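PDB 4Z2B: 2',5'-phosphodiesterase 12 from Homo sapiens, which belongs to the endonuclease/exonuclease/phosphatase family, with a DNase I-like alpha/beta sandwich that here holds a magnesium ion and a bound small molecule. Local coordinates for residues D126-Y131 with Q420-P425; Q196-A201 with G227-Y232; G334-F339 with L413-V418. All coordinates share one frame; numbering follows the deposited sequence. Where two conformers were deposited one is given.

Contact 1 of 3, residues D126-Y131 with Q420-P425; sequences DHRHLY and QVIPLP. With EDO (1,2-ethanediol), chain D.
Arg128 reaches two successive carbonyls of the chain that leaves strand 416-421, an outermost strand of the six-stranded sheet in the DNase I-like sandwich. NH2 donates to Ile422 O at 3.2 Å in an almost straight bond (166°), with the oxygen lying in the guanidinium plane. NE donates to Pro423 O at 2.9 Å, but this bond is bent (131°) and its acceptor is tilted out of that plane. A bend at chi3 (77°) turns the guanidinium toward both oxygens. Arginine suits the place because it can serve several carbonyls at once: NH1 bonds to Ala447 O in the loop before strand 448-454. Pro425 CD lies over one face of the group, toward its rim.

Tyr131 adds the second point of contact. Pro423 CD sits above the middle of its ring in a CH-pi contact, 3.9 Å from the centroid, and Pro423 CG comes to 3.6 Å from Tyr131 CE1. The proline offers a compact, polarised C-H surface well matched to an aromatic face. Beside it, Ile422 CD1 packs on Tyr131 CB at 3.8 Å, while Ile422 CG2 rests near the backbone of Arg128.

Farther out, Tyr131 N bonds to Arg128 O in a turn that keeps both side chains on the side of 420-425. Gln420, whose NE2 bonds to Asp451 OD2, presents OE1 at the edge of the Tyr131 ring. A water joins the two segments there, donating to Tyr131 O at 2.7 Å and to Gln420 OE1 at 3.1 Å.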
loop_
_atom_site.group_PDB
_atom_site.type_symbol
_atom_site.label_atom_id
_atom_site.label_comp_id
_atom_site.label_asym_id
_atom_site.label_seq_id
_atom_site.Cartn_x
_atom_site.Cartn_y
_atom_site.Cartn_z
ATOM N N ASP A 126 -6.472 -9.260 -12.007
ATOM C CA ASP A 126 -7.318 -9.013 -13.180
ATOM C C ASP A 126 -8.754 -9.384 -12.899
ATOM O O ASP A 126 -9.653 -8.583 -13.148
ATOM C CB ASP A 126 -6.833 -9.803 -14.401
ATOM C CG ASP A 126 -5.479 -9.385 -14.935
ATOM O OD1 ASP A 126 -5.013 -8.280 -14.573
ATOM O OD2 ASP A 126 -4.904 -10.143 -15.750
ATOM N N HIS A 127 -8.976 -10.590 -12.368
ATOM C CA HIS A 127 -10.351 -10.995 -12.078
ATOM C C HIS A 127 -10.960 -10.120 -10.987
ATOM O O HIS A 127 -12.137 -9.738 -11.066
ATOM C CB HIS A 127 -10.430 -12.465 -11.698
ATOM C CG HIS A 127 -11.823 -12.888 -11.361
ATOM N ND1 HIS A 127 -12.739 -13.185 -12.353
ATOM C CD2 HIS A 127 -12.419 -13.031 -10.153
ATOM C CE1 HIS A 127 -13.854 -13.531 -11.722
ATOM N NE2 HIS A 127 -13.707 -13.454 -10.395
ATOM N N ARG A 128 -10.150 -9.784 -9.977
ATOM C CA ARG A 128 -10.595 -8.956 -8.860
ATOM C C ARG A 128 -11.013 -7.565 -9.336
ATOM O O ARG A 128 -11.984 -7.012 -8.826
ATOM C CB ARG A 128 -9.468 -8.855 -7.817
ATOM C CG ARG A 128 -8.829 -10.210 -7.452
ATOM C CD ARG A 128 -7.833 -10.069 -6.308
ATOM N NE ARG A 128 -8.549 -9.942 -5.037
ATOM C CZ ARG A 128 -7.977 -9.670 -3.871
ATOM N NH1 ARG A 128 -6.669 -9.445 -3.800
ATOM N NH2 ARG A 128 -8.704 -9.649 -2.758
ATOM N N HIS A 129 -10.282 -7.004 -10.333
ATOM C CA HIS A 129 -10.540 -5.691 -10.923
ATOM C C HIS A 129 -11.908 -5.638 -11.609
ATOM O O HIS A 129 -12.452 -4.551 -11.763
ATOM C CB HIS A 129 -9.434 -5.324 -11.926
ATOM C CG HIS A 129 -8.194 -4.784 -11.280
ATOM N ND1 HIS A 129 -7.057 -4.523 -12.021
ATOM C CD2 HIS A 129 -7.954 -4.467 -9.984
ATOM C CE1 HIS A 129 -6.158 -4.059 -11.160
ATOM N NE2 HIS A 129 -6.645 -4.013 -9.922
ATOM N N LEU A 130 -12.475 -6.814 -11.998
ATOM C CA LEU A 130 -13.811 -6.866 -12.608
ATOM C C LEU A 130 -14.888 -6.405 -11.617
ATOM O O LEU A 130 -15.954 -6.008 -12.055
ATOM C CB LEU A 130 -14.156 -8.260 -13.170
ATOM C CG LEU A 130 -13.231 -8.783 -14.296
ATOM C CD1 LEU A 130 -13.653 -10.185 -14.725
ATOM C CD2 LEU A 130 -13.224 -7.817 -15.527
ATOM N N TYR A 131 -14.600 -6.440 -10.295
ATOM C CA TYR A 131 -15.476 -6.001 -9.218
ATOM C C TYR A 131 -15.253 -4.557 -8.795
ATOM O O TYR A 131 -16.015 -4.045 -7.973
ATOM C CB TYR A 131 -15.240 -6.859 -7.966
ATOM C CG TYR A 131 -15.734 -8.279 -8.072
ATOM C CD1 TYR A 131 -14.930 -9.277 -8.617
ATOM C CD2 TYR A 131 -16.980 -8.641 -7.567
ATOM C CE1 TYR A 131 -15.375 -10.597 -8.707
ATOM C CE2 TYR A 131 -17.414 -9.968 -7.602
ATOM C CZ TYR A 131 -16.610 -10.940 -8.179
ATOM O OH TYR A 131 -17.036 -12.241 -8.215
ATOM N N GLN A 420 -19.313 -5.394 0.575
ATOM C CA GLN A 420 -18.701 -6.282 -0.410
ATOM C C GLN A 420 -17.282 -6.643 0.017
ATOM O O GLN A 420 -16.569 -5.794 0.541
ATOM C CB GLN A 420 -18.673 -5.566 -1.794
ATOM C CG GLN A 420 -18.106 -6.382 -2.949
ATOM C CD GLN A 420 -18.308 -5.754 -4.305
ATOM O OE1 GLN A 420 -18.742 -6.419 -5.241
ATOM N NE2 GLN A 420 -17.944 -4.491 -4.472
ATOM N N VAL A 421 -16.894 -7.889 -0.213
ATOM C CA VAL A 421 -15.520 -8.409 -0.052
ATOM C C VAL A 421 -15.052 -8.743 -1.480
ATOM O O VAL A 421 -15.725 -9.524 -2.151
ATOM C CB VAL A 421 -15.386 -9.627 0.907
ATOM C CG1 VAL A 421 -13.929 -10.100 0.987
ATOM C CG2 VAL A 421 -15.925 -9.313 2.307
ATOM N N ILE A 422 -13.933 -8.161 -1.955
ATOM C CA ILE A 422 -13.450 -8.465 -3.315
ATOM C C ILE A 422 -12.771 -9.839 -3.232
ATOM O O ILE A 422 -11.838 -10.001 -2.439
ATOM C CB ILE A 422 -12.532 -7.339 -3.891
ATOM C CG1 ILE A 422 -13.194 -5.946 -3.805
ATOM C CG2 ILE A 422 -12.059 -7.675 -5.313
ATOM C CD1 ILE A 422 -14.624 -5.744 -4.407
ATOM N N PRO A 423 -13.286 -10.873 -3.940
ATOM C CA PRO A 423 -12.767 -12.223 -3.715
ATOM C C PRO A 423 -11.270 -12.365 -3.950
ATOM O O PRO A 423 -10.715 -11.802 -4.901
ATOM C CB PRO A 423 -13.556 -13.098 -4.715
ATOM C CG PRO A 423 -14.168 -12.151 -5.674
ATOM C CD PRO A 423 -14.425 -10.897 -4.882
ATOM N N LEU A 424 -10.625 -13.124 -3.071
ATOM C CA LEU A 424 -9.212 -13.432 -3.256
ATOM C C LEU A 424 -9.074 -14.430 -4.391
ATOM O O LEU A 424 -10.032 -15.170 -4.664
ATOM C CB LEU A 424 -8.582 -13.994 -1.964
ATOM C CG LEU A 424 -8.258 -12.979 -0.835
ATOM C CD1 LEU A 424 -9.527 -12.527 -0.093
ATOM C CD2 LEU A 424 -7.286 -13.611 0.174
ATOM N N PRO A 425 -7.901 -14.480 -5.068
ATOM C CA PRO A 425 -7.697 -15.503 -6.100
ATOM C C PRO A 425 -7.852 -16.917 -5.540
ATOM O O PRO A 425 -7.532 -17.181 -4.380
ATOM C CB PRO A 425 -6.246 -15.277 -6.563
ATOM C CG PRO A 425 -5.850 -13.969 -6.020
ATOM C CD PRO A 425 -6.674 -13.697 -4.829
HETATM C C1 EDO D . -2.021 -8.398 -16.626
HETATM O O1 EDO D . -2.733 -7.429 -15.844
HETATM C C2 EDO D . -2.273 -8.323 -18.162
HETATM O O2 EDO D . -2.647 -7.038 -18.639
HETATM O O HOH W 1 -18.659 -4.524 -7.714
#

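Contact 2 of 3, residues Q196-A201 with G227-Y232; sequences QEVDRA and GLATFY. With 4LC (3-(6-{[(2S,3S)-3-(hydroxymethyl)-2-phenylmorpholin-4-yl]carbonyl}-1-methyl-1H-benzimidazol-2-yl)-1H-indole-6-carbonitrile), chain F.
Val198 lays CG2 against Ala229 CB, methyl to methyl at 4.0 Å, where strands 192-198 and 227-233 pair within the DNase I-like fold. CG1 stands anti to the backbone N (chi1 178°), and CG2 is the branch left facing the alanine. Valine suits this apolar place, for Phe203 and Leu207 of helix 200-213 also pack on it. The pairing includes a G1 beta bulge: Glu197 and Val198 together face Gly227. Val198 N donates to Gly227 O at 2.8 Å, and Gly227 N returns a bond of the same length to Val198 O, making an antiparallel hydrogen-bonded pair. Glycine probably suits the residue opposite the bulge, since a CB there would point to the sheet face of Val198.

Before the bulge, Gln196 CG touches Leu228 CD2 at 3.8 Å. The glutamine bends at chi2, and its amide NE2 bonds to Asn300 OD1 in the facing sheet.

Glu197 has the left-handed conformation of the first bulge position (phi 60°, psi 45°), and its side chain leaves strand 227-233 for the ligand pocket, close to the magnesium ion. Ala150 N grips OE1 and Asn147 ND2 grips OE2. OE2 also accepts a hydrogen bond from hydroxyl O34 of 4LC, at 2.6 Å.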
loop_
_atom_site.group_PDB
_atom_site.type_symbol
_atom_site.label_atom_id
_atom_site.label_comp_id
_atom_site.label_asym_id
_atom_site.label_seq_id
_atom_site.Cartn_x
_atom_site.Cartn_y
_atom_site.Cartn_z
ATOM N N GLN A 196 1.889 -2.020 3.843
ATOM C CA GLN A 196 3.024 -2.309 4.728
ATOM C C GLN A 196 4.200 -2.656 3.821
ATOM O O GLN A 196 3.962 -3.009 2.664
ATOM C CB GLN A 196 2.696 -3.471 5.687
ATOM C CG GLN A 196 1.414 -3.277 6.517
ATOM C CD GLN A 196 0.160 -3.710 5.796
ATOM O OE1 GLN A 196 0.155 -4.671 5.006
ATOM N NE2 GLN A 196 -0.924 -2.965 6.011
ATOM N N GLU A 197 5.447 -2.605 4.345
ATOM C CA GLU A 197 6.710 -2.926 3.640
ATOM C C GLU A 197 6.899 -2.017 2.440
ATOM O O GLU A 197 7.248 -2.458 1.330
ATOM C CB GLU A 197 6.792 -4.415 3.248
ATOM C CG GLU A 197 6.963 -5.331 4.452
ATOM C CD GLU A 197 7.433 -6.736 4.129
ATOM O OE1 GLU A 197 8.090 -6.934 3.083
ATOM O OE2 GLU A 197 7.121 -7.649 4.923
ATOM N N VAL A 198 6.646 -0.731 2.676
ATOM C CA VAL A 198 6.786 0.298 1.667
ATOM C C VAL A 198 8.210 0.861 1.785
ATOM O O VAL A 198 8.534 1.484 2.798
ATOM C CB VAL A 198 5.684 1.404 1.790
ATOM C CG1 VAL A 198 5.883 2.500 0.748
ATOM C CG2 VAL A 198 4.275 0.801 1.674
ATOM N N ASP A 199 9.068 0.627 0.766
ATOM C CA ASP A 199 10.405 1.244 0.753
ATOM C C ASP A 199 10.240 2.754 0.551
ATOM O O ASP A 199 9.289 3.163 -0.108
ATOM C CB ASP A 199 11.300 0.674 -0.364
ATOM C CG ASP A 199 11.424 -0.830 -0.379
ATOM O OD1 ASP A 199 10.589 -1.485 -1.030
ATOM O OD2 ASP A 199 12.359 -1.346 0.227
ATOM N N ARG A 200 11.147 3.596 1.121
ATOM C CA ARG A 200 11.052 5.054 0.940
ATOM C C ARG A 200 10.925 5.437 -0.532
ATOM O O ARG A 200 10.050 6.234 -0.880
ATOM C CB ARG A 200 12.296 5.773 1.512
ATOM C CG ARG A 200 12.368 5.848 3.031
ATOM C CD ARG A 200 13.469 6.818 3.500
ATOM N NE ARG A 200 13.483 6.932 4.961
ATOM C CZ ARG A 200 12.643 7.682 5.673
ATOM N NH1 ARG A 200 11.725 8.426 5.065
ATOM N NH2 ARG A 200 12.720 7.699 6.997
ATOM N N ALA A 201 11.802 4.880 -1.401
ATOM C CA ALA A 201 11.794 5.215 -2.831
ATOM C C ALA A 201 10.550 4.688 -3.529
ATOM O O ALA A 201 10.103 5.294 -4.494
ATOM C CB ALA A 201 13.046 4.705 -3.514
ATOM N N GLY A 227 8.649 1.089 5.533
ATOM C CA GLY A 227 7.592 1.455 6.466
ATOM C C GLY A 227 6.158 1.289 5.994
ATOM O O GLY A 227 5.839 0.484 5.102
ATOM N N LEU A 228 5.283 2.067 6.619
ATOM C CA LEU A 228 3.858 2.016 6.370
ATOM C C LEU A 228 3.397 3.175 5.542
ATOM O O LEU A 228 3.901 4.290 5.727
ATOM C CB LEU A 228 3.111 2.072 7.722
ATOM C CG LEU A 228 3.495 1.028 8.796
ATOM C CD1 LEU A 228 2.749 1.316 10.058
ATOM C CD2 LEU A 228 3.176 -0.397 8.320
ATOM N N ALA A 229 2.411 2.948 4.660
ATOM C CA ALA A 229 1.800 4.083 3.938
ATOM C C ALA A 229 0.279 4.018 4.035
ATOM O O ALA A 229 -0.286 2.931 4.055
ATOM C CB ALA A 229 2.233 4.118 2.476
ATOM N N THR A 230 -0.378 5.193 4.100
ATOM C CA THR A 230 -1.839 5.316 4.076
ATOM C C THR A 230 -2.175 6.312 3.013
ATOM O O THR A 230 -1.722 7.464 3.075
ATOM C CB THR A 230 -2.491 5.666 5.440
ATOM O OG1 THR A 230 -2.308 4.569 6.333
ATOM C CG2 THR A 230 -4.020 5.927 5.304
ATOM N N PHE A 231 -2.951 5.849 2.018
ATOM C CA PHE A 231 -3.470 6.683 0.948
ATOM C C PHE A 231 -4.970 6.880 1.132
ATOM O O PHE A 231 -5.671 5.953 1.537
ATOM C CB PHE A 231 -3.175 6.097 -0.431
ATOM C CG PHE A 231 -1.720 6.270 -0.816
ATOM C CD1 PHE A 231 -0.767 5.331 -0.428
ATOM C CD2 PHE A 231 -1.317 7.334 -1.621
ATOM C CE1 PHE A 231 0.583 5.489 -0.777
ATOM C CE2 PHE A 231 0.034 7.479 -1.995
ATOM C CZ PHE A 231 0.975 6.573 -1.547
ATOM N N TYR A 232 -5.453 8.071 0.809
ATOM C CA TYR A 232 -6.885 8.393 0.938
ATOM C C TYR A 232 -7.353 9.179 -0.297
ATOM O O TYR A 232 -6.587 9.965 -0.866
ATOM C CB TYR A 232 -7.164 9.153 2.272
ATOM C CG TYR A 232 -6.421 10.467 2.387
ATOM C CD1 TYR A 232 -5.141 10.526 2.939
ATOM C CD2 TYR A 232 -6.995 11.654 1.942
ATOM C CE1 TYR A 232 -4.431 11.731 2.988
ATOM C CE2 TYR A 232 -6.297 12.859 1.986
ATOM C CZ TYR A 232 -5.015 12.892 2.505
ATOM O OH TYR A 232 -4.361 14.104 2.551
HETATM C C13 4LC F . 9.538 -13.498 6.770
HETATM C C17 4LC F . 9.892 -12.233 6.050
HETATM C C20 4LC F . 10.669 -11.325 8.211
HETATM C C01 4LC F . 5.454 -14.468 8.492
HETATM N N05 4LC F . 6.704 -15.238 8.496
HETATM C C06 4LC F . 6.989 -16.441 9.087
HETATM N N07 4LC F . 8.198 -16.887 8.795
HETATM C C08 4LC F . 8.793 -15.846 8.081
HETATM C C09 4LC F . 10.093 -15.715 7.590
HETATM C C11 4LC F . 10.442 -14.557 6.910
HETATM C C14 4LC F . 8.238 -13.625 7.268
HETATM C C16 4LC F . 7.888 -14.806 7.908
HETATM O O18 4LC F . 9.665 -12.131 4.860
HETATM N N19 4LC F . 10.447 -11.216 6.761
HETATM C C23 4LC F . 12.078 -10.895 8.545
HETATM O O26 4LC F . 12.320 -9.550 8.085
HETATM C C27 4LC F . 12.140 -9.405 6.669
HETATM C C29 4LC F . 10.749 -9.872 6.218
HETATM C C31 4LC F . 9.657 -8.862 6.573
HETATM O O34 4LC F . 8.357 -9.396 6.351
HETATM C C36 4LC F . 13.330 -10.006 5.928
HETATM C C37 4LC F . 14.620 -9.596 6.244
HETATM C C39 4LC F . 15.716 -10.092 5.549
HETATM C C41 4LC F . 15.539 -11.014 4.536
HETATM C C43 4LC F . 14.262 -11.418 4.193
HETATM C C45 4LC F . 13.162 -10.928 4.892
HETATM C C47 4LC F . 5.990 -17.326 9.697
HETATM C C48 4LC F . 5.836 -18.671 9.464
HETATM N N50 4LC F . 4.809 -19.167 10.223
HETATM C C52 4LC F . 4.186 -18.128 10.873
HETATM C C53 4LC F . 3.065 -18.123 11.699
HETATM C C55 4LC F . 2.680 -16.921 12.292
HETATM C C56 4LC F . 3.406 -15.750 12.066
HETATM C C58 4LC F . 4.537 -15.770 11.249
HETATM C C60 4LC F . 4.942 -16.956 10.634
HETATM C C61 4LC F . 1.480 -16.876 13.083
HETATM N N62 4LC F . 0.525 -16.814 13.693
#

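Contact 3 of 3, residues G334-F339 with L413-V418; sequences GIPVIF and LNALEV
The flat group here is the peptide of Val337, whose oxygen is approached by Leu416 CD1 at 3.7 Å. Beside it the puckered ring of Pro336 meets Ala415 through CB and CG: the Ala415 methyl CB lies 3.7 Å from Pro336 CB and 3.8 Å from Pro336 CG. These contacts join the two layers of the alpha/beta sandwich. Strand 337-342 belongs to one sheet and strand 416-421 to the other; residues 413-415 carry the chain across between them from strand 403-412, the hydrogen-bonded neighbour of 337-342.

Pro336 precedes the strand, and its rigid ring gives a smooth apolar patch for the small methyl of Ala415. Leu416 is the first residue of its strand and is buried. Its CG stands beside the backbone N (chi1 -53°), and the branched end reaches into the interface, where Trp454 of strand 448-454 also packs on it. Ile338 comes from the facing sheet, crossing Leu416 at about a right angle, and touches Leu452 as well. The Val337 side chain leaves the interface and touches Ile324 and Ser328 of helix 310-331, so this strand is packed on both sides. At the meeting of the two sheets, Leu416 CD1 comes to 3.6 Å from Ile338 CG1.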
loop_
_atom_site.group_PDB
_atom_site.type_symbol
_atom_site.label_atom_id
_atom_site.label_comp_id
_atom_site.label_asym_id
_atom_site.label_seq_id
_atom_site.Cartn_x
_atom_site.Cartn_y
_atom_site.Cartn_z
ATOM N N GLY A 334 -15.397 9.499 20.050
ATOM C CA GLY A 334 -15.835 8.139 19.740
ATOM C C GLY A 334 -16.072 7.892 18.273
ATOM O O GLY A 334 -17.126 7.389 17.893
ATOM N N ILE A 335 -15.077 8.202 17.436
ATOM C CA ILE A 335 -15.206 8.040 15.984
ATOM C C ILE A 335 -14.918 6.588 15.556
ATOM O O ILE A 335 -14.169 5.902 16.250
ATOM C CB ILE A 335 -14.344 9.073 15.211
ATOM C CG1 ILE A 335 -12.812 8.877 15.467
ATOM C CG2 ILE A 335 -14.849 10.518 15.539
ATOM C CD1 ILE A 335 -11.906 9.867 14.725
ATOM N N PRO A 336 -15.522 6.115 14.432
ATOM C CA PRO A 336 -15.338 4.718 14.016
ATOM C C PRO A 336 -13.884 4.393 13.660
ATOM O O PRO A 336 -13.157 5.250 13.134
ATOM C CB PRO A 336 -16.226 4.593 12.776
ATOM C CG PRO A 336 -17.216 5.698 12.881
ATOM C CD PRO A 336 -16.462 6.814 13.530
ATOM N N VAL A 337 -13.478 3.157 13.962
ATOM C CA VAL A 337 -12.117 2.694 13.693
ATOM C C VAL A 337 -12.086 1.673 12.554
ATOM O O VAL A 337 -12.900 0.744 12.489
ATOM C CB VAL A 337 -11.450 2.124 14.983
ATOM C CG1 VAL A 337 -10.147 1.359 14.673
ATOM C CG2 VAL A 337 -11.176 3.250 15.979
ATOM N N ILE A 338 -11.108 1.867 11.663
ATOM C CA ILE A 338 -10.701 0.933 10.600
ATOM C C ILE A 338 -9.245 0.599 10.948
ATOM O O ILE A 338 -8.447 1.521 11.018
ATOM C CB ILE A 338 -10.851 1.493 9.154
ATOM C CG1 ILE A 338 -12.334 1.756 8.786
ATOM C CG2 ILE A 338 -10.185 0.499 8.144
ATOM C CD1 ILE A 338 -12.540 2.586 7.511
ATOM N N PHE A 339 -8.915 -0.661 11.214
ATOM C CA PHE A 339 -7.549 -1.017 11.632
ATOM C C PHE A 339 -7.031 -2.076 10.714
ATOM O O PHE A 339 -7.389 -3.257 10.860
ATOM C CB PHE A 339 -7.518 -1.477 13.125
ATOM C CG PHE A 339 -6.161 -1.683 13.777
ATOM C CD1 PHE A 339 -4.982 -1.427 13.079
ATOM C CD2 PHE A 339 -6.061 -2.141 15.088
ATOM C CE1 PHE A 339 -3.733 -1.615 13.684
ATOM C CE2 PHE A 339 -4.804 -2.347 15.684
ATOM C CZ PHE A 339 -3.650 -2.056 14.984
ATOM N N LEU A 413 -17.531 -2.975 14.566
ATOM C CA LEU A 413 -18.735 -3.663 14.069
ATOM C C LEU A 413 -20.060 -2.901 14.413
ATOM O O LEU A 413 -21.079 -3.167 13.785
ATOM C CB LEU A 413 -18.789 -5.144 14.504
ATOM C CG LEU A 413 -18.814 -5.483 15.999
ATOM C CD1 LEU A 413 -20.264 -5.520 16.537
ATOM C CD2 LEU A 413 -18.173 -6.850 16.252
ATOM N N ASN A 414 -20.033 -1.962 15.365
ATOM C CA ASN A 414 -21.236 -1.169 15.710
ATOM C C ASN A 414 -21.379 0.054 14.815
ATOM O O ASN A 414 -22.483 0.557 14.607
ATOM C CB ASN A 414 -21.164 -0.708 17.164
ATOM C CG ASN A 414 -21.271 -1.821 18.145
ATOM O OD1 ASN A 414 -22.081 -2.732 17.990
ATOM N ND2 ASN A 414 -20.487 -1.728 19.198
ATOM N N ALA A 415 -20.262 0.538 14.286
ATOM C CA ALA A 415 -20.272 1.745 13.488
ATOM C C ALA A 415 -20.127 1.474 11.987
ATOM O O ALA A 415 -20.541 2.318 11.193
ATOM C CB ALA A 415 -19.169 2.674 13.965
ATOM N N LEU A 416 -19.563 0.312 11.591
ATOM C CA LEU A 416 -19.350 0.002 10.175
ATOM C C LEU A 416 -19.810 -1.397 9.825
ATOM O O LEU A 416 -19.816 -2.279 10.675
ATOM C CB LEU A 416 -17.851 0.172 9.789
ATOM C CG LEU A 416 -17.196 1.533 10.128
ATOM C CD1 LEU A 416 -15.670 1.434 10.161
ATOM C CD2 LEU A 416 -17.665 2.642 9.204
ATOM N N GLU A 417 -20.186 -1.608 8.568
ATOM C CA GLU A 417 -20.591 -2.927 8.093
ATOM C C GLU A 417 -20.040 -3.143 6.681
ATOM O O GLU A 417 -19.796 -2.178 5.949
ATOM C CB GLU A 417 -22.118 -3.157 8.181
ATOM C CG GLU A 417 -22.985 -2.188 7.399
ATOM C CD GLU A 417 -24.467 -2.507 7.429
ATOM O OE1 GLU A 417 -25.228 -1.736 8.057
ATOM O OE2 GLU A 417 -24.882 -3.476 6.752
ATOM N N VAL A 418 -19.801 -4.404 6.334
ATOM C CA VAL A 418 -19.213 -4.809 5.048
ATOM C C VAL A 418 -20.312 -5.024 4.020
ATOM O O VAL A 418 -21.180 -5.888 4.200
ATOM C CB VAL A 418 -18.334 -6.068 5.188
ATOM C CG1 VAL A 418 -17.599 -6.371 3.895
ATOM C CG2 VAL A 418 -17.361 -5.927 6.339
#

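In the fold
All three contacts involve one alpha/beta sandwich, each pair of centres about 23 Å apart, with contact 1 bringing helix 125-129 onto it. Contacts 1 and 3 share strand 416-421: contact 3 engages its start, packing the two sheets on each other, and contact 1 its far end, holding helix 125-129 on the loop beyond. Contact 2 belongs to the same six-stranded sheet, in which strands 140-147 and 448-454 separate strand 192-198 from 416-421. Its nearest atoms lie about 12 Å from contact 1 and about 8 Å from contact 3. Among the three, contact 2 bears directly on the pocket, through Glu197, whose side chain is about 3 Å from the magnesium ion.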